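Local coordinates for protein diol-dehydratase (Roseburia inulinivorans, PDB 5I2A) that probably dehydrates 1,2-propanediol without coenzyme B12, as a lyase of the glycyl radical enzyme family, at residues T87-F91 with Q277-S281; Y140-T145 with N509-I514; T202-L207 with C534-S540; Y548-G552 with K682-G686. All blocks are in the same frame, centred on the assembly; numbering follows the deposited sequence.

Contact 1: T87-F91 with Q277-S281; sequences TYPEF and QIESS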
loop_
_atom_site.group_PDB
_atom_site.type_symbol
_atom_site.label_atom_id
_atom_site.label_comp_id
_atom_site.label_asym_id
_atom_site.label_seq_id
_atom_site.Cartn_x
_atom_site.Cartn_y
_atom_site.Cartn_z
ATOM N N THR A 87 18.286 -18.720 -1.335
ATOM C CA THR A 87 17.951 -17.837 -0.222
ATOM C C THR A 87 16.948 -16.764 -0.653
ATOM O O THR A 87 16.750 -16.524 -1.838
ATOM C CB THR A 87 19.200 -17.145 0.376
ATOM O OG1 THR A 87 19.773 -16.255 -0.587
ATOM C CG2 THR A 87 20.247 -18.186 0.793
ATOM N N TYR A 88 16.292 -16.158 0.328
ATOM C CA TYR A 88 15.133 -15.310 0.081
ATOM C C TYR A 88 15.260 -14.024 0.913
ATOM O O TYR A 88 14.527 -13.810 1.885
ATOM C CB TYR A 88 13.829 -16.095 0.391
ATOM C CG TYR A 88 13.679 -17.318 -0.504
ATOM C CD1 TYR A 88 14.467 -18.448 -0.301
ATOM C CD2 TYR A 88 12.773 -17.336 -1.566
ATOM C CE1 TYR A 88 14.382 -19.545 -1.132
ATOM C CE2 TYR A 88 12.662 -18.441 -2.400
ATOM C CZ TYR A 88 13.476 -19.549 -2.171
ATOM O OH TYR A 88 13.414 -20.651 -2.971
ATOM N N PRO A 89 16.212 -13.160 0.533
ATOM C CA PRO A 89 16.490 -11.958 1.324
ATOM C C PRO A 89 15.330 -10.960 1.343
ATOM O O PRO A 89 15.344 -10.064 2.183
ATOM C CB PRO A 89 17.712 -11.346 0.621
ATOM C CG PRO A 89 17.597 -11.800 -0.787
ATOM C CD PRO A 89 17.041 -13.219 -0.683
ATOM N N GLU A 90 14.356 -11.105 0.447
ATOM C CA GLU A 90 13.192 -10.215 0.455
ATOM C C GLU A 90 12.405 -10.363 1.767
ATOM O O GLU A 90 11.684 -9.456 2.170
ATOM C CB GLU A 90 12.276 -10.477 -0.752
ATOM C CG GLU A 90 11.559 -11.830 -0.760
ATOM C CD GLU A 90 12.288 -12.900 -1.584
ATOM O OE1 GLU A 90 11.617 -13.691 -2.275
ATOM O OE2 GLU A 90 13.529 -12.951 -1.534
ATOM N N PHE A 91 12.546 -11.506 2.432
ATOM C CA PHE A 91 11.850 -11.721 3.703
ATOM C C PHE A 91 12.778 -11.432 4.875
ATOM O O PHE A 91 12.437 -10.643 5.740
ATOM C CB PHE A 91 11.285 -13.144 3.790
ATOM C CG PHE A 91 10.351 -13.484 2.660
ATOM C CD1 PHE A 91 9.138 -12.827 2.526
ATOM C CD2 PHE A 91 10.699 -14.437 1.713
ATOM C CE1 PHE A 91 8.276 -13.114 1.461
ATOM C CE2 PHE A 91 9.848 -14.739 0.658
ATOM C CZ PHE A 91 8.639 -14.084 0.528
ATOM N N GLN A 277 7.904 -22.443 -5.335
ATOM C CA GLN A 277 8.849 -22.386 -4.221
ATOM C C GLN A 277 10.154 -21.672 -4.590
ATOM O O GLN A 277 11.041 -21.493 -3.755
ATOM C CB GLN A 277 9.103 -23.806 -3.696
ATOM C CG GLN A 277 7.786 -24.388 -3.143
ATOM C CD GLN A 277 7.906 -25.773 -2.597
ATOM O OE1 GLN A 277 8.286 -25.962 -1.449
ATOM N NE2 GLN A 277 7.550 -26.762 -3.412
ATOM N N ILE A 278 10.239 -21.249 -5.841
ATOM C CA ILE A 278 11.222 -20.268 -6.267
ATOM C C ILE A 278 10.632 -18.857 -6.080
ATOM O O ILE A 278 11.305 -17.964 -5.592
ATOM C CB ILE A 278 11.635 -20.494 -7.740
ATOM C CG1 ILE A 278 12.434 -21.796 -7.879
ATOM C CG2 ILE A 278 12.439 -19.315 -8.283
ATOM C CD1 ILE A 278 12.780 -22.132 -9.332
ATOM N N GLU A 279 9.368 -18.683 -6.457
ATOM C CA GLU A 279 8.693 -17.394 -6.322
ATOM C C GLU A 279 8.693 -16.937 -4.873
ATOM O O GLU A 279 8.949 -15.779 -4.590
ATOM C CB GLU A 279 7.242 -17.444 -6.840
ATOM C CG GLU A 279 6.599 -16.047 -6.841
ATOM C CD GLU A 279 5.125 -16.027 -7.240
ATOM O OE1 GLU A 279 4.400 -17.006 -6.949
ATOM O OE2 GLU A 279 4.714 -15.017 -7.861
ATOM N N SER A 280 8.416 -17.869 -3.964
ATOM C CA SER A 280 8.424 -17.593 -2.534
ATOM C C SER A 280 8.957 -18.787 -1.749
ATOM O O SER A 280 8.817 -19.923 -2.184
ATOM C CB SER A 280 7.012 -17.243 -2.049
ATOM O OG SER A 280 6.981 -17.158 -0.645
ATOM N N SER A 281 9.539 -18.529 -0.585
ATOM C CA SER A 281 10.039 -19.596 0.291
ATOM C C SER A 281 8.980 -20.174 1.232
ATOM O O SER A 281 9.305 -20.989 2.092
ATOM C CB SER A 281 11.219 -19.088 1.128
ATOM O OG SER A 281 10.894 -17.862 1.751
HETATM O O HOH W 1 8.966 -13.569 -2.747
#
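The Tyr88 ring lies with one face against Ser281, whose CB sits over the ring centre 3.5 Å from the centroid and 13° off the normal, a CH-pi contact. At the edge of the same ring, near its plane, comes the carbonyl oxygen of Ile278, 3.5 Å from CE2. The second ring, Phe91, carries the CG of its neighbour Glu90 over the centre of one face, while Ser281 OG approaches it obliquely, 3.4 Å from CD2. With CG anti to the carbonyl carbon (chi1 -62°), Tyr88 reaches forward to the end of helix 262-279, and its hydroxyl donates to Gln277 O over 2.6 Å, in the carbonyl plane. Ser281 OG is itself bound to Asn162 and Gly163. A water bridges the segments as well, donating to Glu90 OE1 and to Glu279 O; the Glu90 carboxylate also forms a salt bridge with Arg33, whose NE donates to Ile278 O. The loop 87-91 thus closes over the C-terminus of a helix in the pyruvate formate lyase-like part of the chain. A phenylalanine in place of Tyr88 would probably leave Gln277 O without its hydroxyl donor at the helix end. Carbonyls at a helix end lack the amides of a following turn, and here a phenol, a guanidinium and a water stand in as donors to the last three.

Contact 2: Y140-T145 with N509-I514; sequences YMAPET and NADNAI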
loop_
_atom_site.group_PDB
_atom_site.type_symbol
_atom_site.label_atom_id
_atom_site.label_comp_id
_atom_site.label_asym_id
_atom_site.label_seq_id
_atom_site.Cartn_x
_atom_site.Cartn_y
_atom_site.Cartn_z
ATOM N N TYR A 140 5.354 -2.875 12.708
ATOM C CA TYR A 140 3.899 -2.880 12.851
ATOM C C TYR A 140 3.402 -3.611 14.113
ATOM O O TYR A 140 2.205 -3.671 14.351
ATOM C CB TYR A 140 3.248 -3.509 11.617
ATOM C CG TYR A 140 2.918 -2.555 10.490
ATOM C CD1 TYR A 140 2.351 -1.298 10.736
ATOM C CD2 TYR A 140 3.133 -2.930 9.170
ATOM C CE1 TYR A 140 2.022 -0.449 9.681
ATOM C CE2 TYR A 140 2.821 -2.090 8.124
ATOM C CZ TYR A 140 2.265 -0.860 8.372
ATOM O OH TYR A 140 1.949 -0.065 7.290
ATOM N N MET A 141 4.314 -4.169 14.905
ATOM C CA MET A 141 3.924 -4.902 16.108
ATOM C C MET A 141 3.875 -4.005 17.347
ATOM O O MET A 141 4.771 -3.209 17.557
ATOM C CB MET A 141 4.890 -6.059 16.366
ATOM C CG MET A 141 4.914 -7.086 15.264
ATOM S SD MET A 141 6.054 -8.430 15.589
ATOM C CE MET A 141 5.941 -9.328 14.040
ATOM N N ALA A 142 2.842 -4.157 18.172
ATOM C CA ALA A 142 2.758 -3.408 19.422
ATOM C C ALA A 142 3.904 -3.754 20.379
ATOM O O ALA A 142 4.445 -4.859 20.326
ATOM C CB ALA A 142 1.426 -3.653 20.090
ATOM N N PRO A 143 4.300 -2.792 21.238
ATOM C CA PRO A 143 5.341 -3.085 22.232
ATOM C C PRO A 143 4.961 -4.263 23.131
ATOM O O PRO A 143 5.823 -5.056 23.472
ATOM C CB PRO A 143 5.433 -1.789 23.044
ATOM C CG PRO A 143 4.922 -0.723 22.130
ATOM C CD PRO A 143 3.848 -1.391 21.305
ATOM N N GLU A 144 3.687 -4.369 23.495
ATOM C CA GLU A 144 3.229 -5.461 24.344
ATOM C C GLU A 144 3.392 -6.808 23.624
ATOM O O GLU A 144 3.696 -7.816 24.243
ATOM C CB GLU A 144 1.768 -5.248 24.773
ATOM C CG GLU A 144 1.562 -4.092 25.772
ATOM C CD GLU A 144 1.506 -2.709 25.120
ATOM O OE1 GLU A 144 1.809 -2.568 23.920
ATOM O OE2 GLU A 144 1.138 -1.750 25.816
ATOM N N THR A 145 3.192 -6.797 22.312
ATOM C CA THR A 145 3.405 -7.966 21.476
ATOM C C THR A 145 4.870 -8.401 21.468
ATOM O O THR A 145 5.175 -9.595 21.591
ATOM C CB THR A 145 2.941 -7.693 20.035
ATOM O OG1 THR A 145 1.561 -7.313 20.053
ATOM C CG2 THR A 145 3.128 -8.919 19.161
ATOM N N ASN A 509 -2.153 -9.755 17.049
ATOM C CA ASN A 509 -1.428 -8.546 16.661
ATOM C C ASN A 509 -0.163 -8.872 15.847
ATOM O O ASN A 509 0.083 -8.264 14.814
ATOM C CB ASN A 509 -1.066 -7.716 17.905
ATOM C CG ASN A 509 -0.381 -6.398 17.558
ATOM O OD1 ASN A 509 0.838 -6.312 17.577
ATOM N ND2 ASN A 509 -1.173 -5.368 17.245
ATOM N N ALA A 510 0.604 -9.864 16.293
ATOM C CA ALA A 510 1.850 -10.234 15.616
ATOM C C ALA A 510 1.588 -10.757 14.191
ATOM O O ALA A 510 2.228 -10.329 13.231
ATOM C CB ALA A 510 2.619 -11.276 16.441
ATOM N N ASP A 511 0.645 -11.677 14.060
ATOM C CA ASP A 511 0.337 -12.239 12.748
ATOM C C ASP A 511 -0.254 -11.185 11.808
ATOM O O ASP A 511 0.102 -11.134 10.637
ATOM C CB ASP A 511 -0.626 -13.427 12.877
ATOM C CG ASP A 511 0.084 -14.714 13.201
ATOM O OD1 ASP A 511 1.237 -14.898 12.743
ATOM O OD2 ASP A 511 -0.515 -15.549 13.895
ATOM N N ASN A 512 -1.151 -10.350 12.324
ATOM C CA ASN A 512 -1.744 -9.296 11.505
ATOM C C ASN A 512 -0.666 -8.308 11.036
ATOM O O ASN A 512 -0.698 -7.839 9.909
ATOM C CB ASN A 512 -2.866 -8.563 12.265
ATOM C CG ASN A 512 -4.150 -9.400 12.364
ATOM O OD1 ASN A 512 -4.256 -10.465 11.756
ATOM N ND2 ASN A 512 -5.132 -8.900 13.103
ATOM N N ALA A 513 0.295 -8.011 11.903
ATOM C CA ALA A 513 1.424 -7.161 11.516
ATOM C C ALA A 513 2.233 -7.782 10.368
ATOM O O ALA A 513 2.579 -7.107 9.405
ATOM C CB ALA A 513 2.332 -6.893 12.723
ATOM N N ILE A 514 2.523 -9.073 10.476
ATOM C CA ILE A 514 3.258 -9.774 9.427
ATOM C C ILE A 514 2.417 -9.845 8.136
ATOM O O ILE A 514 2.947 -9.747 7.042
ATOM C CB ILE A 514 3.675 -11.176 9.916
ATOM C CG1 ILE A 514 4.648 -11.029 11.092
ATOM C CG2 ILE A 514 4.310 -12.013 8.786
ATOM C CD1 ILE A 514 4.858 -12.313 11.913
HETATM O O HOH W 2 0.501 -3.201 16.250
#
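Asn509 OD1 takes two hydrogen bonds from the start of helix 143-150: one from Ala142 N, 3.0 Å long and nearly straight at 170°, the other from Thr145 OG1 at 2.8 Å. Ala142 is the N-cap residue of that helix, so a side chain of the long helix 489-521 binds the backbone of the cap and the hydroxyl three residues on. Both donors come from the same face of the amide plane; Ala142 N is tilted 21° from it, whereas the threonine hydroxyl stands well above it. The extension that carries the amide across has CG anti to the backbone N of Asn509 (chi1 -177°). Its other end, ND2, donates to a water that in turn donates to Tyr140 O, and also to Phe195 O of the second subunit, which places this contact at the dimer interface. Ser201 OG of the second subunit also hydrogen-bonds to Tyr140 O. Beyond the polar group the helix face is lined by small residues: Ala513 CB lies 3.7 Å from Tyr140 CB, and Thr145 CG2 rests on Ala510 CB. Met141, extended beyond CG, runs past Ala513 towards Ile514, the two longer side chains crossing at a slant. Phe160 of helix 157-161 packs against both of them, and at the far end of the methionine its CE meets Ile514 CG1 at 3.6 Å.

Contact 3: T202-L207 with C534-S540; sequences TKMCFL and CIKRGMS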
loop_
_atom_site.group_PDB
_atom_site.type_symbol
_atom_site.label_atom_id
_atom_site.label_comp_id
_atom_site.label_asym_id
_atom_site.label_seq_id
_atom_site.Cartn_x
_atom_site.Cartn_y
_atom_site.Cartn_z
ATOM N N THR A 202 -4.235 -0.257 -10.567
ATOM C CA THR A 202 -3.752 -1.331 -9.720
ATOM C C THR A 202 -4.212 -2.698 -10.231
ATOM O O THR A 202 -3.456 -3.663 -10.184
ATOM C CB THR A 202 -4.220 -1.144 -8.264
ATOM O OG1 THR A 202 -5.637 -0.911 -8.250
ATOM C CG2 THR A 202 -3.482 0.053 -7.606
ATOM N N LYS A 203 -5.449 -2.778 -10.713
ATOM C CA LYS A 203 -5.953 -4.032 -11.264
ATOM C C LYS A 203 -5.132 -4.426 -12.486
ATOM O O LYS A 203 -4.684 -5.570 -12.604
ATOM C CB LYS A 203 -7.445 -3.936 -11.633
ATOM C CG LYS A 203 -7.992 -5.185 -12.338
ATOM C CD LYS A 203 -9.523 -5.300 -12.246
ATOM C CE LYS A 203 -10.011 -6.661 -12.778
ATOM N NZ LYS A 203 -11.506 -6.800 -12.781
ATOM N N MET A 204 -4.928 -3.480 -13.393
ATOM C CA MET A 204 -4.239 -3.792 -14.640
ATOM C C MET A 204 -2.774 -4.087 -14.387
ATOM O O MET A 204 -2.219 -4.951 -15.035
ATOM C CB MET A 204 -4.385 -2.659 -15.656
ATOM C CG MET A 204 -5.776 -2.585 -16.290
ATOM S SD MET A 204 -6.146 -4.058 -17.293
ATOM C CE MET A 204 -4.662 -4.108 -18.271
ATOM N N CYS A 205 -2.149 -3.393 -13.435
ATOM C CA CYS A 205 -0.770 -3.727 -13.090
ATOM C C CYS A 205 -0.666 -5.193 -12.606
ATOM O O CYS A 205 0.242 -5.915 -12.996
ATOM C CB CYS A 205 -0.219 -2.783 -12.023
ATOM S SG CYS A 205 1.565 -2.964 -11.718
ATOM N N PHE A 206 -1.588 -5.611 -11.747
ATOM C CA PHE A 206 -1.596 -6.980 -11.227
ATOM C C PHE A 206 -1.806 -7.991 -12.355
ATOM O O PHE A 206 -1.086 -8.979 -12.446
ATOM C CB PHE A 206 -2.678 -7.143 -10.156
ATOM C CG PHE A 206 -2.853 -8.551 -9.680
ATOM C CD1 PHE A 206 -1.880 -9.168 -8.910
ATOM C CD2 PHE A 206 -3.994 -9.267 -10.009
ATOM C CE1 PHE A 206 -2.044 -10.478 -8.477
ATOM C CE2 PHE A 206 -4.165 -10.570 -9.572
ATOM C CZ PHE A 206 -3.186 -11.179 -8.811
ATOM N N LEU A 207 -2.778 -7.724 -13.224
ATOM C CA LEU A 207 -3.042 -8.605 -14.361
ATOM C C LEU A 207 -1.827 -8.678 -15.306
ATOM O O LEU A 207 -1.479 -9.758 -15.760
ATOM C CB LEU A 207 -4.303 -8.160 -15.119
ATOM C CG LEU A 207 -5.620 -8.252 -14.321
ATOM C CD1 LEU A 207 -6.831 -7.795 -15.124
ATOM C CD2 LEU A 207 -5.851 -9.671 -13.800
ATOM N N CYS A 534 -8.415 -14.168 -7.508
ATOM C CA CYS A 534 -7.450 -13.085 -7.639
ATOM C C CYS A 534 -7.559 -12.346 -8.977
ATOM O O CYS A 534 -7.559 -11.119 -9.015
ATOM C CB CYS A 534 -6.046 -13.638 -7.425
ATOM S SG CYS A 534 -5.836 -14.282 -5.741
ATOM N N ILE A 535 -7.694 -13.094 -10.064
ATOM C CA ILE A 535 -7.762 -12.501 -11.395
ATOM C C ILE A 535 -8.965 -11.571 -11.519
ATOM O O ILE A 535 -8.833 -10.422 -11.922
ATOM C CB ILE A 535 -7.810 -13.603 -12.486
ATOM C CG1 ILE A 535 -6.414 -14.190 -12.682
ATOM C CG2 ILE A 535 -8.360 -13.057 -13.805
ATOM C CD1 ILE A 535 -6.403 -15.499 -13.430
ATOM N N LYS A 536 -10.131 -12.061 -11.129
ATOM C CA LYS A 536 -11.353 -11.274 -11.197
ATOM C C LYS A 536 -11.328 -10.042 -10.283
ATOM O O LYS A 536 -11.819 -8.983 -10.653
ATOM C CB LYS A 536 -12.543 -12.162 -10.849
ATOM C CG LYS A 536 -13.895 -11.495 -10.934
ATOM C CD LYS A 536 -14.990 -12.514 -10.625
ATOM C CE LYS A 536 -14.831 -13.750 -11.510
ATOM N NZ LYS A 536 -15.710 -14.882 -11.096
ATOM N N ARG A 537 -10.754 -10.179 -9.091
ATOM C CA ARG A 537 -10.726 -9.066 -8.152
ATOM C C ARG A 537 -9.608 -8.092 -8.463
ATOM O O ARG A 537 -9.627 -6.960 -8.010
ATOM C CB ARG A 537 -10.594 -9.574 -6.717
ATOM C CG ARG A 537 -11.821 -10.356 -6.252
ATOM C CD ARG A 537 -11.648 -10.894 -4.848
ATOM N NE ARG A 537 -12.834 -11.623 -4.427
ATOM C CZ ARG A 537 -12.955 -12.239 -3.257
ATOM N NH1 ARG A 537 -11.960 -12.215 -2.372
ATOM N NH2 ARG A 537 -14.077 -12.876 -2.971
ATOM N N GLY A 538 -8.634 -8.541 -9.238
ATOM C CA GLY A 538 -7.512 -7.704 -9.590
ATOM C C GLY A 538 -6.532 -7.477 -8.452
ATOM O O GLY A 538 -5.876 -6.449 -8.412
ATOM N N MET A 539 -6.434 -8.429 -7.528
ATOM C CA MET A 539 -5.483 -8.307 -6.420
ATOM C C MET A 539 -4.906 -9.662 -6.032
ATOM O O MET A 539 -5.532 -10.687 -6.231
ATOM C CB MET A 539 -6.138 -7.654 -5.200
ATOM C CG MET A 539 -7.411 -8.355 -4.748
ATOM S SD MET A 539 -8.530 -7.203 -3.958
ATOM C CE MET A 539 -8.098 -7.452 -2.247
ATOM N N SER A 540 -3.702 -9.636 -5.477
ATOM C CA SER A 540 -3.001 -10.835 -5.087
ATOM C C SER A 540 -3.674 -11.538 -3.919
ATOM O O SER A 540 -4.483 -10.954 -3.184
ATOM C CB SER A 540 -1.551 -10.496 -4.715
ATOM O OG SER A 540 -1.491 -9.874 -3.453
HETATM O O HOH W 3 -6.561 -3.492 -7.756
#
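Phe206 turns its ring under the chain that leaves helix 534-537, with Met539 C and Ser540 N over one face, each offset toward the rim. The nitrogen of Ser540 comes to 3.5 Å from CE1, and the serine CB also touches that side of the ring. Further round, Cys534 O approaches CE2 obliquely, while Cys534 CB lies 4.0 Å from CZ. The ring gets there because CG points away from the backbone N of Phe206 (chi1 174°), out from helix 200-233 towards the other segment. Lys203, one turn earlier, stretches alongside Gly538 with its chain fully extended, CG being 3.8 Å from Gly538 CA, and its NZ donates to Lys536 O at 3.1 Å. On the next flank Leu207 sets CD2 3.6 Å from Ile535 O. Gly538 is the C-prime residue of a Schellman motif, in which Met539 N bonds to Cys534 O and Gly538 N, weakly, to Ile535 O. Its positive phi favours glycine, and a CB there would clash with Lys203 CG, so the two segments come together closely at this point. Cutting Phe206 back to an alanine is likely to open a gap beneath the peptide of Met539 and Ser540 and deprive Cys534 CB of its ring neighbour. A water links Thr202 OG1 to Gly538 O, and Lys203 NZ also forms a salt bridge with Glu189. The lysine ammonium therefore joins a carboxylate of helix 171-190 to a carbonyl at the C-terminus of helix 534-537, where its charge would probably be favourable to the helix dipole.

Contact 4: Y548-G552 with K682-G686; sequences YNFTG and KNPRG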
loop_
_atom_site.group_PDB
_atom_site.type_symbol
_atom_site.label_atom_id
_atom_site.label_comp_id
_atom_site.label_asym_id
_atom_site.label_seq_id
_atom_site.Cartn_x
_atom_site.Cartn_y
_atom_site.Cartn_z
ATOM N N TYR A 548 -11.476 -17.554 0.095
ATOM C CA TYR A 548 -11.448 -17.889 1.514
ATOM C C TYR A 548 -10.139 -17.416 2.117
ATOM O O TYR A 548 -9.065 -17.657 1.564
ATOM C CB TYR A 548 -11.641 -19.402 1.724
ATOM C CG TYR A 548 -12.985 -19.854 1.226
ATOM C CD1 TYR A 548 -14.144 -19.443 1.868
ATOM C CD2 TYR A 548 -13.108 -20.657 0.100
ATOM C CE1 TYR A 548 -15.385 -19.817 1.417
ATOM C CE2 TYR A 548 -14.371 -21.044 -0.367
ATOM C CZ TYR A 548 -15.500 -20.613 0.302
ATOM O OH TYR A 548 -16.760 -20.962 -0.131
ATOM N N ASN A 549 -10.246 -16.740 3.251
ATOM C CA ASN A 549 -9.095 -16.177 3.925
ATOM C C ASN A 549 -9.107 -16.525 5.392
ATOM O O ASN A 549 -10.100 -16.273 6.084
ATOM C CB ASN A 549 -9.068 -14.662 3.744
ATOM C CG ASN A 549 -8.801 -14.273 2.323
ATOM O OD1 ASN A 549 -7.669 -14.345 1.871
ATOM N ND2 ASN A 549 -9.844 -13.908 1.594
ATOM N N PHE A 550 -8.017 -17.122 5.862
ATOM C CA PHE A 550 -7.916 -17.489 7.271
ATOM C C PHE A 550 -6.557 -17.106 7.841
ATOM O O PHE A 550 -5.622 -16.793 7.101
ATOM C CB PHE A 550 -8.136 -18.999 7.475
ATOM C CG PHE A 550 -9.445 -19.517 6.913
ATOM C CD1 PHE A 550 -10.645 -19.255 7.551
ATOM C CD2 PHE A 550 -9.460 -20.294 5.761
ATOM C CE1 PHE A 550 -11.850 -19.749 7.036
ATOM C CE2 PHE A 550 -10.650 -20.780 5.237
ATOM C CZ PHE A 550 -11.853 -20.502 5.881
ATOM N N THR A 551 -6.466 -17.151 9.164
ATOM C CA THR A 551 -5.184 -17.202 9.840
ATOM C C THR A 551 -5.250 -18.345 10.857
ATOM O O THR A 551 -6.182 -18.419 11.658
ATOM C CB THR A 551 -4.836 -15.857 10.528
ATOM O OG1 THR A 551 -4.893 -14.797 9.568
ATOM C CG2 THR A 551 -3.435 -15.915 11.131
ATOM N N GLY A 552 -4.267 -19.239 10.821
ATOM C CA GLY A 552 -4.320 -20.458 11.617
ATOM C C GLY A 552 -3.106 -20.634 12.521
ATOM O O GLY A 552 -2.064 -21.120 12.077
ATOM N N LYS A 682 -10.143 -11.306 13.410
ATOM C CA LYS A 682 -10.117 -11.154 11.961
ATOM C C LYS A 682 -8.743 -10.738 11.481
ATOM O O LYS A 682 -7.952 -10.195 12.243
ATOM C CB LYS A 682 -11.155 -10.128 11.508
ATOM C CG LYS A 682 -12.560 -10.431 11.987
ATOM C CD LYS A 682 -13.514 -9.310 11.620
ATOM C CE LYS A 682 -14.891 -9.530 12.235
ATOM N NZ LYS A 682 -15.837 -8.426 11.891
ATOM N N ASN A 683 -8.462 -10.982 10.207
ATOM C CA ASN A 683 -7.157 -10.649 9.653
ATOM C C ASN A 683 -7.316 -9.587 8.573
ATOM O O ASN A 683 -8.439 -9.308 8.165
ATOM C CB ASN A 683 -6.453 -11.918 9.120
ATOM C CG ASN A 683 -7.214 -12.607 7.998
ATOM O OD1 ASN A 683 -7.707 -11.965 7.077
ATOM N ND2 ASN A 683 -7.301 -13.947 8.074
ATOM N N PRO A 684 -6.199 -8.987 8.116
ATOM C CA PRO A 684 -6.300 -7.885 7.148
ATOM C C PRO A 684 -6.707 -8.317 5.747
ATOM O O PRO A 684 -6.928 -7.450 4.903
ATOM C CB PRO A 684 -4.874 -7.300 7.127
ATOM C CG PRO A 684 -4.276 -7.737 8.409
ATOM C CD PRO A 684 -4.828 -9.100 8.642
ATOM N N ARG A 685 -6.804 -9.624 5.503
ATOM C CA ARG A 685 -7.264 -10.117 4.208
ATOM C C ARG A 685 -8.785 -10.318 4.202
ATOM O O ARG A 685 -9.332 -10.872 3.248
ATOM C CB ARG A 685 -6.549 -11.437 3.831
ATOM C CG ARG A 685 -5.156 -11.254 3.194
ATOM C CD ARG A 685 -4.297 -12.521 3.283
ATOM N NE ARG A 685 -4.001 -12.851 4.671
ATOM C CZ ARG A 685 -4.427 -13.934 5.303
ATOM N NH1 ARG A 685 -5.156 -14.844 4.661
ATOM N NH2 ARG A 685 -4.126 -14.105 6.581
ATOM N N GLY A 686 -9.464 -9.877 5.258
ATOM C CA GLY A 686 -10.921 -9.976 5.314
ATOM C C GLY A 686 -11.483 -11.321 5.754
ATOM O O GLY A 686 -12.656 -11.613 5.542
HETATM O O HOH W 4 -12.534 -13.900 3.036
#
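Arg685 grips Phe550 O end-on with two nitrogens, NH2 at 3.1 Å and NH1 at 3.2 Å. The oxygen lies in the guanidinium plane, but both nitrogens approach it from one face of the carbonyl plane. Beside this pair Asn683 ND2 donates to Thr551 OG1, 3.0 Å away and bent to 136°, with the hydroxyl tilted out of the amide plane. Asn549 crosses the arginine at a slant, its amide turned 66° from the guanidinium and its OD1 3.7 Å from Arg685 CB. The segment 682-686 follows a type I turn from Asn683 to Gly686, combined with an Asx turn in which Asn683 OD1 accepts from Arg685 N at 3.0 Å. It leads into strand 688-689, which pairs in parallel with strand 548-556, so the turn sits at the margin of a mixed sheet. The arginine chain bends at chi3 (-64°), which brings its end round to the strand. Its charge is met by Asp515 at NH2 and Asp448 at NH1, and Trp450 adds a cation-pi contact. Asn549 ND2 is held chiefly by Ala546 O; it also donates to a water that reaches Gly686 O through a weak bond.

Overall arrangement
All four contacts lie within the pyruvate formate lyase-like part of the chain. Contacts 1, 2 and 3 cross along the sequence, whereas contact 4 follows each of them in series. The closest pair, contacts 2 and 4, have centres about 15 Å apart and touch: Asn512 of helix 489-521 probably bonds to Lys682 O and packs on Asn683 and Pro684. Contacts 3 and 4 are about 19 Å apart between centres, joined by the succession of helix 534-537 and strand 548-556. The centre of contact 1 lies about 22 Å from those of the others. Contacts 2, 3 and 4 also meet the second subunit, so segments distant in sequence are tied together beside the dimer interface.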